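Local coordinates for uncharacterized protein SP1917 (Streptococcus pneumoniae, PDB 3C9P) that is of unknown function but belongs to the bacterial DUF2200 family and folds into a small, mainly helical single chain, at residues L99-L102 against V103-A107. Numbering follows the deposited sequence.
With EDO (1,2-ethanediol), chain B.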
loop_
_atom_site.group_PDB
_atom_site.type_symbol
_atom_site.label_atom_id
_atom_site.label_comp_id
_atom_site.label_asym_id
_atom_site.label_seq_id
_atom_site.Cartn_x
_atom_site.Cartn_y
_atom_site.Cartn_z
ATOM N N LEU A 99 1.224 -2.985 1.523
ATOM C CA LEU A 99 1.353 -1.680 0.812
ATOM C C LEU A 99 2.570 -0.859 1.277
ATOM O O LEU A 99 3.307 -0.273 0.454
ATOM C CB LEU A 99 0.066 -0.838 0.859
ATOM C CG LEU A 99 0.164 0.480 0.058
ATOM C CD1 LEU A 99 0.430 0.222 -1.422
ATOM C CD2 LEU A 99 -1.087 1.345 0.255
ATOM N N ASP A 100 2.804 -0.832 2.586
ATOM C CA ASP A 100 3.970 -0.105 3.111
ATOM C C ASP A 100 5.264 -0.623 2.505
ATOM O O ASP A 100 6.179 0.176 2.241
ATOM C CB ASP A 100 4.073 -0.174 4.625
ATOM C CG ASP A 100 2.993 0.655 5.341
ATOM O OD1 ASP A 100 2.622 1.762 4.894
ATOM O OD2 ASP A 100 2.528 0.193 6.391
ATOM N N LYS A 101 5.365 -1.948 2.332
ATOM C CA LYS A 101 6.543 -2.569 1.716
ATOM C C LYS A 101 6.694 -2.121 0.258
ATOM O O LYS A 101 7.804 -1.779 -0.172
ATOM C CB LYS A 101 6.464 -4.113 1.815
ATOM C CG LYS A 101 7.709 -4.865 1.354
ATOM C CD LYS A 101 8.910 -4.535 2.222
ATOM C CE LYS A 101 9.891 -5.689 2.265
ATOM N NZ LYS A 101 11.078 -5.247 3.069
ATOM N N LEU A 102 5.590 -2.103 -0.497
ATOM C CA LEU A 102 5.649 -1.679 -1.904
ATOM C C LEU A 102 6.103 -0.218 -2.025
ATOM O O LEU A 102 6.889 0.126 -2.905
ATOM C CB LEU A 102 4.295 -1.876 -2.622
ATOM C CG LEU A 102 3.713 -3.303 -2.621
ATOM C CD1 LEU A 102 2.285 -3.358 -3.251
ATOM C CD2 LEU A 102 4.660 -4.250 -3.368
ATOM N N VAL A 103 5.614 0.618 -1.110
ATOM C CA VAL A 103 5.933 2.028 -1.077
ATOM C C VAL A 103 7.377 2.203 -0.620
ATOM O O VAL A 103 8.073 3.103 -1.093
ATOM C CB VAL A 103 4.967 2.813 -0.153
ATOM C CG1 VAL A 103 5.424 4.235 0.011
ATOM C CG2 VAL A 103 3.568 2.837 -0.791
ATOM N N ASP A 104 7.832 1.339 0.282
ATOM C CA ASP A 104 9.261 1.384 0.663
ATOM C C ASP A 104 10.173 1.156 -0.542
ATOM O O ASP A 104 11.157 1.888 -0.709
ATOM C CB ASP A 104 9.573 0.412 1.777
ATOM C CG ASP A 104 10.877 0.766 2.504
ATOM O OD1 ASP A 104 11.112 1.960 2.819
ATOM O OD2 ASP A 104 11.653 -0.171 2.744
ATOM N N TRP A 105 9.839 0.192 -1.404
ATOM C CA TRP A 105 10.589 0.027 -2.659
ATOM C C TRP A 105 10.617 1.314 -3.487
ATOM O O TRP A 105 11.654 1.666 -4.010
ATOM C CB TRP A 105 10.067 -1.130 -3.524
ATOM C CG TRP A 105 10.368 -2.494 -2.985
ATOM C CD1 TRP A 105 9.447 -3.428 -2.555
ATOM C CD2 TRP A 105 11.660 -3.100 -2.827
ATOM N NE1 TRP A 105 10.095 -4.569 -2.138
ATOM C CE2 TRP A 105 11.450 -4.397 -2.285
ATOM C CE3 TRP A 105 12.976 -2.673 -3.078
ATOM C CZ2 TRP A 105 12.505 -5.274 -1.995
ATOM C CZ3 TRP A 105 14.048 -3.553 -2.777
ATOM C CH2 TRP A 105 13.796 -4.845 -2.239
ATOM N N LEU A 106 9.477 1.992 -3.618
ATOM C CA LEU A 106 9.429 3.271 -4.341
ATOM C C LEU A 106 10.324 4.357 -3.709
ATOM O O LEU A 106 11.016 5.094 -4.444
ATOM C CB LEU A 106 7.982 3.769 -4.501
ATOM C CG LEU A 106 6.988 2.798 -5.152
ATOM C CD1 LEU A 106 5.578 3.391 -5.177
ATOM C CD2 LEU A 106 7.433 2.436 -6.550
ATOM N N ALA A 107 10.305 4.465 -2.373
ATOM C CA ALA A 107 11.131 5.445 -1.644
ATOM C C ALA A 107 12.596 5.120 -1.820
ATOM O O ALA A 107 13.467 6.002 -1.771
ATOM C CB ALA A 107 10.775 5.471 -0.174
HETATM C C1 EDO B . 0.849 2.647 7.666
HETATM O O1 EDO B . 2.089 3.286 7.970
HETATM C C2 EDO B . 0.064 3.558 6.740
HETATM O O2 EDO B . 0.966 4.487 6.139
HETATM O O HOH W 1 11.641 -2.555 1.690
#
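Leu99 and Val103, one turn apart on helix 91-107, illustrate how the i to i+4 spacing of an alpha-helix pairs side chains as well as backbone groups. Val103 N meets Leu99 O at 2.9 Å, nearly in line with the carbonyl bond, while CG2, set beside the backbone N with CG1 anti to it (chi1 172°), packs 4.1 Å from Leu99 CD1. In the next pair, Leu106 N donates to Leu102 O at 3.3 Å, and Leu106 CG lies 3.5 Å from that same Leu102 O. Lys101 and Trp105 repeat the spacing: Trp105 N donates to Lys101 O at 3.1 Å, and the indole CD1 comes within 3.3 Å of this oxygen. Trp105 NE1 is hydrogen-bonded to Tyr119 OH, and Lys118 makes a cation-pi contact with the ring; together they limit how the indole can turn. Lys101 NZ bonds Lys79 O and a water that donates to Asp104 OD2 at 2.6 Å, a bridge between charges not in direct contact. The buried face packs on helices 13-26, 31-42 and 112-119, with Val103 touching Val24 and Leu102 meeting Val37 and Val115. Lys101 touches Ile76 and Ile85, in loops beside strands 79-80 and 83-84.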